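PDB 2VSO: eukaryotic initiation factor 4F subunit p150, which forms part of the eIF4F complex that engages the mRNA cap, and stimulates translation by interacting with the polyadenylate-binding protein PAB1. Local coordinates for residues S42-L47 and E80-K85; A61-S66 and E73-V78; A135-G140 and F195-R200; W141-P146 and S168-G173. All coordinates share one frame; numbering follows the deposited sequence.

Interaction 1: residues S42-L47 and E80-K85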
loop_
_atom_site.group_PDB
_atom_site.type_symbol
_atom_site.label_atom_id
_atom_site.label_comp_id
_atom_site.label_asym_id
_atom_site.label_seq_id
_atom_site.Cartn_x
_atom_site.Cartn_y
_atom_site.Cartn_z
ATOM N N SER C 42 -16.577 -0.204 16.824
ATOM C CA SER C 42 -15.804 0.952 17.241
ATOM C C SER C 42 -14.455 0.517 17.789
ATOM O O SER C 42 -13.431 1.113 17.476
ATOM C CB SER C 42 -16.577 1.766 18.283
ATOM O OG SER C 42 -16.023 3.069 18.437
ATOM N N LEU C 43 -14.441 -0.533 18.594
ATOM C CA LEU C 43 -13.186 -0.977 19.163
ATOM C C LEU C 43 -12.273 -1.668 18.146
ATOM O O LEU C 43 -11.055 -1.576 18.248
ATOM C CB LEU C 43 -13.434 -1.865 20.371
ATOM C CG LEU C 43 -13.948 -1.066 21.565
ATOM C CD1 LEU C 43 -14.519 -1.980 22.642
ATOM C CD2 LEU C 43 -12.828 -0.211 22.117
ATOM N N LEU C 44 -12.848 -2.340 17.161
ATOM C CA LEU C 44 -12.033 -3.017 16.161
ATOM C C LEU C 44 -11.474 -2.031 15.114
ATOM O O LEU C 44 -10.397 -2.252 14.561
ATOM C CB LEU C 44 -12.819 -4.145 15.508
ATOM C CG LEU C 44 -12.944 -5.385 16.400
ATOM C CD1 LEU C 44 -13.624 -6.519 15.661
ATOM C CD2 LEU C 44 -11.585 -5.840 16.917
ATOM N N ASN C 45 -12.209 -0.949 14.866
ATOM C CA ASN C 45 -11.778 0.104 13.949
ATOM C C ASN C 45 -10.642 0.926 14.537
ATOM O O ASN C 45 -9.881 1.551 13.808
ATOM C CB ASN C 45 -12.936 1.059 13.620
ATOM C CG ASN C 45 -13.932 0.466 12.644
ATOM O OD1 ASN C 45 -13.590 -0.385 11.807
ATOM N ND2 ASN C 45 -15.183 0.913 12.753
ATOM N N LYS C 46 -10.543 0.930 15.863
ATOM C CA LYS C 46 -9.546 1.728 16.574
ATOM C C LYS C 46 -8.282 0.936 16.873
ATOM O O LYS C 46 -7.287 1.497 17.326
ATOM C CB LYS C 46 -10.112 2.230 17.906
ATOM C CG LYS C 46 -11.300 3.102 17.789
ATOM C CD LYS C 46 -11.731 3.615 19.157
ATOM C CE LYS C 46 -12.683 4.786 19.002
ATOM N NZ LYS C 46 -13.240 5.210 20.293
ATOM N N LEU C 47 -8.328 -0.369 16.642
ATOM C CA LEU C 47 -7.199 -1.225 16.981
ATOM C C LEU C 47 -5.977 -0.904 16.133
ATOM O O LEU C 47 -5.949 -1.173 14.932
ATOM C CB LEU C 47 -7.558 -2.704 16.837
ATOM C CG LEU C 47 -6.457 -3.618 17.378
ATOM C CD1 LEU C 47 -6.363 -3.506 18.892
ATOM C CD2 LEU C 47 -6.671 -5.065 16.956
ATOM N N GLU C 80 -16.614 -13.901 17.189
ATOM C CA GLU C 80 -17.124 -14.008 15.834
ATOM C C GLU C 80 -16.871 -12.719 15.067
ATOM O O GLU C 80 -16.672 -12.723 13.847
ATOM C CB GLU C 80 -18.612 -14.296 15.861
ATOM C CG GLU C 80 -19.246 -14.368 14.489
ATOM C CD GLU C 80 -20.756 -14.218 14.532
ATOM O OE1 GLU C 80 -21.403 -14.474 13.496
ATOM O OE2 GLU C 80 -21.292 -13.838 15.598
ATOM N N GLN C 81 -16.877 -11.614 15.799
ATOM C CA GLN C 81 -16.674 -10.308 15.204
ATOM C C GLN C 81 -15.201 -10.033 14.927
ATOM O O GLN C 81 -14.870 -9.300 13.995
ATOM C CB GLN C 81 -17.228 -9.221 16.115
ATOM C CG GLN C 81 -18.698 -8.976 15.963
ATOM C CD GLN C 81 -19.157 -7.812 16.817
ATOM O OE1 GLN C 81 -18.778 -6.665 16.578
ATOM N NE2 GLN C 81 -19.980 -8.101 17.820
ATOM N N ILE C 82 -14.325 -10.604 15.749
ATOM C CA ILE C 82 -12.893 -10.447 15.549
ATOM C C ILE C 82 -12.490 -11.192 14.294
ATOM O O ILE C 82 -11.640 -10.727 13.539
ATOM C CB ILE C 82 -12.063 -10.965 16.736
ATOM C CG1 ILE C 82 -12.331 -10.121 17.979
ATOM C CG2 ILE C 82 -10.584 -10.913 16.395
ATOM C CD1 ILE C 82 -11.593 -10.591 19.206
ATOM N N PHE C 83 -13.115 -12.343 14.069
ATOM C CA PHE C 83 -12.876 -13.106 12.845
ATOM C C PHE C 83 -13.374 -12.376 11.609
ATOM O O PHE C 83 -12.685 -12.322 10.591
ATOM C CB PHE C 83 -13.509 -14.491 12.909
ATOM C CG PHE C 83 -12.615 -15.540 13.489
ATOM C CD1 PHE C 83 -12.169 -16.596 12.711
ATOM C CD2 PHE C 83 -12.216 -15.479 14.815
ATOM C CE1 PHE C 83 -11.354 -17.582 13.251
ATOM C CE2 PHE C 83 -11.386 -16.454 15.351
ATOM C CZ PHE C 83 -10.952 -17.502 14.566
ATOM N N LEU C 84 -14.575 -11.820 11.690
ATOM C CA LEU C 84 -15.110 -11.063 10.565
ATOM C C LEU C 84 -14.181 -9.885 10.227
ATOM O O LEU C 84 -13.907 -9.624 9.058
ATOM C CB LEU C 84 -16.541 -10.600 10.859
ATOM C CG LEU C 84 -17.565 -11.729 11.056
ATOM C CD1 LEU C 84 -18.910 -11.187 11.484
ATOM C CD2 LEU C 84 -17.725 -12.562 9.808
ATOM N N LYS C 85 -13.688 -9.193 11.252
ATOM C CA LYS C 85 -12.727 -8.110 11.072
ATOM C C LYS C 85 -11.425 -8.627 10.480
ATOM O O LYS C 85 -10.924 -8.079 9.507
ATOM C CB LYS C 85 -12.418 -7.412 12.399
ATOM C CG LYS C 85 -12.797 -5.925 12.448
ATOM C CD LYS C 85 -11.886 -5.101 11.559
ATOM C CE LYS C 85 -12.552 -3.841 11.052
ATOM N NZ LYS C 85 -12.316 -2.663 11.923
#

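Interaction 2: residues A61-S66 and E73-V78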
loop_
_atom_site.group_PDB
_atom_site.type_symbol
_atom_site.label_atom_id
_atom_site.label_comp_id
_atom_site.label_asym_id
_atom_site.label_seq_id
_atom_site.Cartn_x
_atom_site.Cartn_y
_atom_site.Cartn_z
ATOM N N ALA C 61 -13.178 -6.376 28.285
ATOM C CA ALA C 61 -14.226 -6.060 29.253
ATOM C C ALA C 61 -15.581 -6.383 28.655
ATOM O O ALA C 61 -16.532 -6.704 29.371
ATOM C CB ALA C 61 -14.169 -4.594 29.662
ATOM N N ILE C 62 -15.671 -6.278 27.335
ATOM C CA ILE C 62 -16.898 -6.629 26.639
ATOM C C ILE C 62 -17.007 -8.143 26.612
ATOM O O ILE C 62 -18.085 -8.696 26.817
ATOM C CB ILE C 62 -16.919 -6.039 25.212
ATOM C CG1 ILE C 62 -17.066 -4.524 25.269
ATOM C CG2 ILE C 62 -18.047 -6.610 24.393
ATOM C CD1 ILE C 62 -17.375 -3.911 23.932
ATOM N N ALA C 63 -15.882 -8.818 26.388
ATOM C CA ALA C 63 -15.888 -10.278 26.399
ATOM C C ALA C 63 -16.264 -10.785 27.785
ATOM O O ALA C 63 -17.041 -11.722 27.920
ATOM C CB ALA C 63 -14.536 -10.843 25.977
ATOM N N ASN C 64 -15.704 -10.142 28.802
ATOM C CA ASN C 64 -15.887 -10.552 30.182
ATOM C C ASN C 64 -17.330 -10.447 30.696
ATOM O O ASN C 64 -17.675 -11.074 31.693
ATOM C CB ASN C 64 -14.917 -9.785 31.086
ATOM C CG ASN C 64 -13.597 -10.524 31.288
ATOM O OD1 ASN C 64 -13.430 -11.650 30.827
ATOM N ND2 ASN C 64 -12.664 -9.895 31.988
ATOM N N ILE C 65 -18.161 -9.663 30.012
ATOM C CA ILE C 65 -19.573 -9.542 30.354
ATOM C C ILE C 65 -20.224 -10.912 30.570
ATOM O O ILE C 65 -21.239 -11.031 31.263
ATOM C CB ILE C 65 -20.362 -8.775 29.274
ATOM C CG1 ILE C 65 -20.315 -7.276 29.550
ATOM C CG2 ILE C 65 -21.805 -9.227 29.236
ATOM C CD1 ILE C 65 -21.035 -6.452 28.509
ATOM N N SER C 66 -19.614 -11.942 29.991
ATOM C CA SER C 66 -20.174 -13.291 30.010
ATOM C C SER C 66 -20.194 -13.988 31.384
ATOM O O SER C 66 -20.706 -15.101 31.496
ATOM C CB SER C 66 -19.475 -14.167 28.961
ATOM O OG SER C 66 -20.212 -14.204 27.748
ATOM N N GLU C 73 -22.900 -16.252 25.425
ATOM C CA GLU C 73 -23.378 -15.697 24.159
ATOM C C GLU C 73 -22.663 -14.433 23.656
ATOM O O GLU C 73 -22.564 -14.232 22.452
ATOM C CB GLU C 73 -24.893 -15.454 24.211
ATOM C CG GLU C 73 -25.400 -14.891 25.529
ATOM C CD GLU C 73 -26.177 -15.919 26.353
ATOM O OE1 GLU C 73 -25.677 -17.055 26.524
ATOM O OE2 GLU C 73 -27.286 -15.578 26.820
ATOM N N THR C 74 -22.198 -13.594 24.579
ATOM C CA THR C 74 -21.592 -12.301 24.270
ATOM C C THR C 74 -20.128 -12.471 23.874
ATOM O O THR C 74 -19.634 -11.808 22.970
ATOM C CB THR C 74 -21.666 -11.354 25.478
ATOM O OG1 THR C 74 -23.001 -10.843 25.615
ATOM C CG2 THR C 74 -20.683 -10.195 25.324
ATOM N N LEU C 75 -19.450 -13.373 24.569
ATOM C CA LEU C 75 -18.090 -13.751 24.237
ATOM C C LEU C 75 -18.032 -14.502 22.907
ATOM O O LEU C 75 -17.128 -14.285 22.113
ATOM C CB LEU C 75 -17.503 -14.601 25.359
ATOM C CG LEU C 75 -16.227 -15.382 25.073
ATOM C CD1 LEU C 75 -15.080 -14.441 24.745
ATOM C CD2 LEU C 75 -15.909 -16.233 26.286
ATOM N N LYS C 76 -18.983 -15.398 22.660
ATOM C CA LYS C 76 -19.061 -16.045 21.350
ATOM C C LYS C 76 -19.181 -14.953 20.305
ATOM O O LYS C 76 -18.649 -15.071 19.197
ATOM C CB LYS C 76 -20.306 -16.921 21.229
ATOM C CG LYS C 76 -20.307 -18.251 21.981
ATOM C CD LYS C 76 -21.718 -18.890 21.910
ATOM C CE LYS C 76 -21.815 -20.235 22.636
ATOM N NZ LYS C 76 -23.224 -20.543 23.065
ATOM N N ALA C 77 -19.899 -13.892 20.671
ATOM C CA ALA C 77 -20.272 -12.864 19.722
ATOM C C ALA C 77 -19.053 -11.984 19.389
ATOM O O ALA C 77 -18.849 -11.572 18.245
ATOM C CB ALA C 77 -21.423 -12.043 20.278
ATOM N N VAL C 78 -18.245 -11.736 20.411
ATOM C CA VAL C 78 -16.993 -11.013 20.302
ATOM C C VAL C 78 -15.960 -11.761 19.461
ATOM O O VAL C 78 -15.348 -11.169 18.581
ATOM C CB VAL C 78 -16.410 -10.742 21.689
ATOM C CG1 VAL C 78 -14.909 -10.488 21.604
ATOM C CG2 VAL C 78 -17.142 -9.584 22.342
#

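Interaction 3: residues A135-G140 and F195-R200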
loop_
_atom_site.group_PDB
_atom_site.type_symbol
_atom_site.label_atom_id
_atom_site.label_comp_id
_atom_site.label_asym_id
_atom_site.label_seq_id
_atom_site.Cartn_x
_atom_site.Cartn_y
_atom_site.Cartn_z
ATOM N N ALA C 135 -16.641 -22.977 11.627
ATOM C CA ALA C 135 -17.842 -22.342 11.106
ATOM C C ALA C 135 -17.519 -21.520 9.864
ATOM O O ALA C 135 -18.102 -21.727 8.799
ATOM C CB ALA C 135 -18.505 -21.478 12.174
ATOM N N GLU C 136 -16.577 -20.592 10.000
ATOM C CA GLU C 136 -16.232 -19.715 8.890
ATOM C C GLU C 136 -15.614 -20.506 7.736
ATOM O O GLU C 136 -15.820 -20.181 6.570
ATOM C CB GLU C 136 -15.307 -18.583 9.358
ATOM C CG GLU C 136 -15.811 -17.820 10.594
ATOM C CD GLU C 136 -17.131 -17.087 10.363
ATOM O OE1 GLU C 136 -17.739 -17.260 9.293
ATOM O OE2 GLU C 136 -17.563 -16.327 11.255
ATOM N N PHE C 137 -14.877 -21.559 8.063
ATOM C CA PHE C 137 -14.227 -22.372 7.045
ATOM C C PHE C 137 -15.264 -23.117 6.224
ATOM O O PHE C 137 -15.225 -23.103 4.996
ATOM C CB PHE C 137 -13.246 -23.367 7.687
ATOM C CG PHE C 137 -12.231 -23.938 6.727
ATOM C CD1 PHE C 137 -11.137 -23.175 6.304
ATOM C CD2 PHE C 137 -12.362 -25.236 6.247
ATOM C CE1 PHE C 137 -10.189 -23.696 5.420
ATOM C CE2 PHE C 137 -11.425 -25.765 5.366
ATOM C CZ PHE C 137 -10.334 -24.993 4.952
ATOM N N ASP C 138 -16.202 -23.759 6.913
ATOM C CA ASP C 138 -17.204 -24.602 6.257
ATOM C C ASP C 138 -18.013 -23.870 5.182
ATOM O O ASP C 138 -18.341 -24.454 4.150
ATOM C CB ASP C 138 -18.131 -25.245 7.292
ATOM C CG ASP C 138 -17.410 -26.254 8.185
ATOM O OD1 ASP C 138 -16.161 -26.326 8.147
ATOM O OD2 ASP C 138 -18.105 -26.973 8.936
ATOM N N LYS C 139 -18.324 -22.597 5.423
ATOM C CA LYS C 139 -18.969 -21.757 4.407
ATOM C C LYS C 139 -18.307 -21.901 3.035
ATOM O O LYS C 139 -18.990 -21.969 2.011
ATOM C CB LYS C 139 -18.959 -20.284 4.821
ATOM C CG LYS C 139 -19.545 -20.007 6.196
ATOM C CD LYS C 139 -19.747 -18.518 6.375
ATOM C CE LYS C 139 -20.015 -18.149 7.814
ATOM N NZ LYS C 139 -20.005 -16.664 8.004
ATOM N N GLY C 140 -16.977 -21.926 3.019
ATOM C CA GLY C 140 -16.229 -22.196 1.800
ATOM C C GLY C 140 -16.148 -21.043 0.818
ATOM O O GLY C 140 -16.526 -19.913 1.128
ATOM N N PHE C 195 -4.115 -28.526 9.054
ATOM C CA PHE C 195 -4.145 -29.581 8.046
ATOM C C PHE C 195 -5.317 -29.334 7.126
ATOM O O PHE C 195 -5.235 -29.548 5.919
ATOM C CB PHE C 195 -4.288 -30.973 8.680
ATOM C CG PHE C 195 -2.989 -31.583 9.129
ATOM C CD1 PHE C 195 -2.419 -31.228 10.338
ATOM C CD2 PHE C 195 -2.343 -32.525 8.344
ATOM C CE1 PHE C 195 -1.220 -31.790 10.751
ATOM C CE2 PHE C 195 -1.139 -33.092 8.752
ATOM C CZ PHE C 195 -0.582 -32.725 9.956
ATOM N N GLU C 196 -6.418 -28.880 7.707
ATOM C CA GLU C 196 -7.645 -28.740 6.956
ATOM C C GLU C 196 -7.445 -27.568 6.033
ATOM O O GLU C 196 -7.963 -27.537 4.925
ATOM C CB GLU C 196 -8.819 -28.518 7.907
ATOM C CG GLU C 196 -10.167 -28.989 7.383
ATOM C CD GLU C 196 -11.276 -28.745 8.381
ATOM O OE1 GLU C 196 -12.282 -28.090 8.027
ATOM O OE2 GLU C 196 -11.124 -29.193 9.533
ATOM N N CYS C 197 -6.647 -26.619 6.500
ATOM C CA CYS C 197 -6.306 -25.421 5.735
ATOM C C CYS C 197 -5.441 -25.721 4.511
ATOM O O CYS C 197 -5.827 -25.415 3.380
ATOM C CB CYS C 197 -5.592 -24.430 6.631
ATOM S SG CYS C 197 -6.006 -22.767 6.271
ATOM N N PHE C 198 -4.276 -26.324 4.744
ATOM C CA PHE C 198 -3.422 -26.786 3.653
ATOM C C PHE C 198 -4.170 -27.749 2.740
ATOM O O PHE C 198 -3.978 -27.750 1.531
ATOM C CB PHE C 198 -2.156 -27.453 4.196
ATOM C CG PHE C 198 -1.099 -26.474 4.665
ATOM C CD1 PHE C 198 -0.669 -26.474 5.982
ATOM C CD2 PHE C 198 -0.528 -25.564 3.783
ATOM C CE1 PHE C 198 0.296 -25.586 6.411
ATOM C CE2 PHE C 198 0.445 -24.664 4.206
ATOM C CZ PHE C 198 0.861 -24.680 5.519
ATOM N N ARG C 199 -5.030 -28.564 3.337
ATOM C CA ARG C 199 -5.859 -29.510 2.609
ATOM C C ARG C 199 -6.723 -28.790 1.573
ATOM O O ARG C 199 -6.859 -29.237 0.440
ATOM C CB ARG C 199 -6.741 -30.254 3.604
ATOM C CG ARG C 199 -7.176 -31.652 3.198
ATOM C CD ARG C 199 -8.022 -32.272 4.319
ATOM N NE ARG C 199 -8.620 -33.548 3.942
ATOM C CZ ARG C 199 -8.022 -34.725 4.098
ATOM N NH1 ARG C 199 -6.804 -34.787 4.619
ATOM N NH2 ARG C 199 -8.640 -35.838 3.729
ATOM N N ARG C 200 -7.297 -27.662 1.973
ATOM C CA ARG C 200 -8.160 -26.873 1.102
ATOM C C ARG C 200 -7.376 -26.180 0.006
ATOM O O ARG C 200 -7.831 -26.116 -1.137
ATOM C CB ARG C 200 -8.926 -25.836 1.930
ATOM C CG ARG C 200 -9.679 -24.794 1.119
ATOM C CD ARG C 200 -10.842 -25.387 0.336
ATOM N NE ARG C 200 -11.339 -24.452 -0.674
ATOM C CZ ARG C 200 -12.208 -24.770 -1.629
ATOM N NH1 ARG C 200 -12.688 -26.005 -1.715
ATOM N NH2 ARG C 200 -12.596 -23.852 -2.503
#

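Interaction 4: residues W141-P146 and S168-G173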
loop_
_atom_site.group_PDB
_atom_site.type_symbol
_atom_site.label_atom_id
_atom_site.label_comp_id
_atom_site.label_asym_id
_atom_site.label_seq_id
_atom_site.Cartn_x
_atom_site.Cartn_y
_atom_site.Cartn_z
ATOM N N TRP C 141 -15.639 -21.335 -0.374
ATOM C CA TRP C 141 -15.445 -20.323 -1.411
ATOM C C TRP C 141 -14.870 -20.980 -2.668
ATOM O O TRP C 141 -14.435 -22.132 -2.614
ATOM C CB TRP C 141 -14.540 -19.186 -0.901
ATOM C CG TRP C 141 -13.074 -19.536 -0.773
ATOM C CD1 TRP C 141 -12.116 -19.409 -1.739
ATOM C CD2 TRP C 141 -12.403 -20.042 0.391
ATOM N NE1 TRP C 141 -10.899 -19.822 -1.256
ATOM C CE2 TRP C 141 -11.047 -20.217 0.047
ATOM C CE3 TRP C 141 -12.820 -20.379 1.685
ATOM C CZ2 TRP C 141 -10.105 -20.714 0.947
ATOM C CZ3 TRP C 141 -11.879 -20.863 2.579
ATOM C CH2 TRP C 141 -10.532 -21.019 2.205
ATOM N N THR C 142 -14.895 -20.272 -3.799
ATOM C CA THR C 142 -14.315 -20.807 -5.036
ATOM C C THR C 142 -13.052 -20.053 -5.448
ATOM O O THR C 142 -12.956 -18.838 -5.268
ATOM C CB THR C 142 -15.326 -20.821 -6.224
ATOM O OG1 THR C 142 -15.793 -19.492 -6.484
ATOM C CG2 THR C 142 -16.517 -21.738 -5.929
ATOM N N ASP C 143 -12.082 -20.779 -5.998
ATOM C CA ASP C 143 -10.848 -20.155 -6.460
ATOM C C ASP C 143 -11.030 -19.426 -7.794
ATOM O O ASP C 143 -10.600 -18.281 -7.947
ATOM C CB ASP C 143 -9.722 -21.184 -6.577
ATOM C CG ASP C 143 -8.422 -20.565 -7.057
ATOM O OD1 ASP C 143 -8.206 -19.367 -6.775
ATOM O OD2 ASP C 143 -7.625 -21.268 -7.715
ATOM N N LYS C 144 -11.663 -20.095 -8.754
ATOM C CA LYS C 144 -11.846 -19.521 -10.079
ATOM C C LYS C 144 -13.007 -18.551 -10.106
ATOM O O LYS C 144 -14.128 -18.900 -9.735
ATOM C CB LYS C 144 -12.053 -20.619 -11.124
ATOM C CG LYS C 144 -10.795 -21.415 -11.440
ATOM C CD LYS C 144 -10.989 -22.299 -12.663
ATOM C CE LYS C 144 -12.115 -23.296 -12.456
ATOM N NZ LYS C 144 -12.170 -24.286 -13.565
ATOM N N LEU C 145 -12.734 -17.328 -10.546
ATOM C CA LEU C 145 -13.765 -16.300 -10.616
ATOM C C LEU C 145 -14.237 -16.114 -12.056
ATOM O O LEU C 145 -13.456 -16.287 -12.994
ATOM C CB LEU C 145 -13.239 -14.989 -10.047
ATOM N N PRO C 146 -15.512 -15.766 -12.233
ATOM C CA PRO C 146 -16.044 -15.477 -13.565
ATOM C C PRO C 146 -15.445 -14.190 -14.117
ATOM O O PRO C 146 -14.232 -14.097 -14.318
ATOM C CB PRO C 146 -17.555 -15.383 -13.538
ATOM N N SER C 168 -15.472 -11.134 -3.032
ATOM C CA SER C 168 -15.405 -10.937 -1.590
ATOM C C SER C 168 -15.428 -12.270 -0.832
ATOM O O SER C 168 -14.832 -12.403 0.237
ATOM C CB SER C 168 -16.554 -10.042 -1.136
ATOM O OG SER C 168 -16.514 -8.809 -1.830
ATOM N N ALA C 169 -16.121 -13.250 -1.399
ATOM C CA ALA C 169 -16.103 -14.601 -0.878
ATOM C C ALA C 169 -14.709 -15.223 -0.871
ATOM O O ALA C 169 -14.329 -15.913 0.079
ATOM C CB ALA C 169 -17.039 -15.459 -1.674
ATOM N N LYS C 170 -13.953 -14.999 -1.936
ATOM C CA LYS C 170 -12.620 -15.572 -2.035
ATOM C C LYS C 170 -11.702 -14.734 -1.172
ATOM O O LYS C 170 -10.954 -15.248 -0.345
ATOM C CB LYS C 170 -12.143 -15.580 -3.489
ATOM C CG LYS C 170 -10.747 -16.124 -3.696
ATOM C CD LYS C 170 -10.413 -16.199 -5.175
ATOM C CE LYS C 170 -8.965 -16.556 -5.401
ATOM N NZ LYS C 170 -8.534 -16.159 -6.764
ATOM N N ARG C 171 -11.783 -13.429 -1.348
ATOM C CA ARG C 171 -10.951 -12.528 -0.581
ATOM C C ARG C 171 -11.070 -12.884 0.911
ATOM O O ARG C 171 -10.065 -13.080 1.601
ATOM C CB ARG C 171 -11.342 -11.079 -0.884
ATOM C CG ARG C 171 -10.786 -10.061 0.069
ATOM C CD ARG C 171 -11.395 -8.691 -0.175
ATOM N NE ARG C 171 -12.738 -8.576 0.388
ATOM C CZ ARG C 171 -13.007 -8.090 1.598
ATOM N NH1 ARG C 171 -12.024 -7.667 2.385
ATOM N NH2 ARG C 171 -14.263 -8.027 2.022
ATOM N N ARG C 172 -12.303 -13.014 1.391
ATOM C CA ARG C 172 -12.557 -13.277 2.807
ATOM C C ARG C 172 -12.123 -14.673 3.235
ATOM O O ARG C 172 -11.598 -14.854 4.325
ATOM C CB ARG C 172 -14.030 -13.045 3.148
ATOM C CG ARG C 172 -14.426 -11.581 3.116
ATOM C CD ARG C 172 -15.908 -11.395 3.361
ATOM N NE ARG C 172 -16.305 -9.997 3.228
ATOM C CZ ARG C 172 -17.562 -9.572 3.304
ATOM N NH1 ARG C 172 -18.542 -10.444 3.508
ATOM N NH2 ARG C 172 -17.841 -8.283 3.174
ATOM N N GLY C 173 -12.343 -15.661 2.380
ATOM C CA GLY C 173 -11.831 -16.991 2.651
ATOM C C GLY C 173 -10.319 -16.983 2.813
ATOM O O GLY C 173 -9.797 -17.484 3.807
#

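Interaction 1: residues S42-L47 and E80-K85
L44 and K85 supply most of the apolar part of this contact, their side chains sliding past each other in opposite directions where the end of helix 33-45 meets helix 73-88. The L44 methyl CD1 lies 3.4 Å from K85 CG, and L44 CB packs on the same methylene at 3.5 Å, which makes the lysine stem a hydrophobic partner. CD1 also comes to 3.5 Å from the backbone O of Q81. The other methyl, CD2, looks toward I82, whose CG1 is a looser 4.5 Å away. Further packing on I59 and L99 brings L44 against helices 52-64 and 93-106.

In the polar part K85 NZ donates a hydrogen bond to N45 OD1, 2.6 Å long. The lysine chain bends at chi2 (-70°) and again at its last torsion, and the two side chains cross at about a right angle. NZ sits at 135° to the C=O bond of the amide and is tilted 34° from the carbonyl plane. OD1 and ND2 of N45 also bond to the backbone of another protein chain in the assembly, probably eIF4A, which this middle domain binds.

Held by the ammonium group and a foreign backbone, the amide of N45 is probably fixed in its rotation. The lysine charge would probably polarise its carbonyl, and K85, which also packs on the other protein, probably helps position the amide for its intermolecular bonds.

Interaction 2: residues A61-S66 and E73-V78
I62 and A63 meet V78 and L75 in the tightly packed part of the contact. The I62 branch CG2 touches V78 CG2 at 3.7 Å, while the CB of A63 abuts the CD1 methyl of L75 at 3.8 Å. With so small a residue at the meeting point, the backbones draw close: the CA atoms of A63 and L75 are 4.6 Å apart. T74 turns its methyl inward, CG2 anti to the backbone N, and sets it 3.4 Å from the carbonyl O of I62.

Toward exposed E73 and partly exposed I65 the fit is slacker. I65 reaches T74 with its branch CG2 alone, 4.1 Å from OG1. S66, though buried, has across the contact only a weak 3.4 Å hydrogen bond from L75 N to its OG (N-H...O angle 153°). The stronger polar partner is E69 in the intervening loop, whose carboxylate hydrogen-bonds S66 OG through one oxygen and T74 OG1 through the other.

Helices 52-64 and 73-88 thus form a hairpin closed by a short loop. Helix 33-45 packs on it through K39 and L43 against I62 and through M40 against V78, while Y128 of helix 122-139 touches L75.

Interaction 3: residues A135-G140 and F195-R200
F137 reaches from helix 122-139 to E196, C197 and R200 of helix 191-206 in a surface contact made by one ring between two helices. Their short segments run nearly parallel, 16° apart, with axes 12.1 Å from each other, so the aromatic side chain has to span the gap. Its CG is anti to the backbone N (chi1 -162°).

The ring tip does most of the touching: CZ lies 3.4 Å from R200 CB, which sits at the ring edge near its plane, and 4.1 Å from the CA of C197. CE1 is 4.4 Å from the sulfur SG of C197. Beside the ring runs the extended chain of E196, whose OE1 comes to 3.4 Å from CD2, with carboxylate and ring planes 80° apart. The same OE1 is 4.3 Å from OD1 of D138, a like charge.

An alanine at F137 would lose the whole ring and would probably open a gap between the two helices, leaving R200 CB without the ring edge it packs on and C197 with one apolar neighbour fewer. Such packing of near-parallel helices, with helix 163-185 against both through L176 on F137 and V177 on C197, is consistent with the HEAT-like alpha-solenoid of MIF4G domains.

Interaction 4: residues W141-P146 and S168-G173
The indole of W141 lies with one face on G173: the glycine CA is 3.8 Å from the centroid of the six-membered ring and 17° off its normal, a CH-pi contact displaced toward the rim. The other face receives the guanidinium of R200 from helix 191-206 as a cation-pi partner, which places the ring between a glycine backbone and a positive charge. Near the five-membered ring, K170 CA approaches CD1 at 3.9 Å, and the chain of K170 crosses the indole at about a right angle. CG of W141 stands between the backbone N and the carbonyl carbon (chi1 73°), and its CB is 3.4 Å from the carbonyl O of A169. An alanine at W141 would remove the indole and would probably leave G173 uncovered and the R200 charge without its aromatic mate.

Beyond the ring, K170 is fully extended past T142 to D143. Its NZ donates to the backbone O of D143 at 3.2 Å, in the carbonyl plane on a lone pair, the C=O...N angle being 143°. NZ also makes a weak hydrogen bond of 3.2 Å to OD1 of D143, part of a salt bridge. S210 OG hydrogen-bonds both NZ and OD1, so ammonium, carboxylate and hydroxyl close a small polar cluster that probably steadies the lysine charge.

The first residues of the loop that leaves helix 122-139 are thereby fastened to helix 163-185, where W141 also packs on L174 and V177. R171 and R172 bridge to D88 of helix 73-88.

How the interactions relate
Interactions 1 and 2 share helix 73-88, with centres 13 Å apart, and interaction 2 is nested along the chain inside the loop that interaction 1 closes; L43 and I62 pack where they meet. Interaction 4 is likewise nested inside interaction 3, again 13 Å away, and R200 joins the two. The pairs follow in series, and E136 of interaction 3 touches E80 and L84 of interaction 1 although these contacts lie on opposite sides of the chain's centre, 21 Å apart. All four fall in the MIF4G range: interaction 2 joins consecutive helices, 1 and 3 each a helix to the next but one, and 4 a loop to the following helix; the partner protein touches interaction 1 alone.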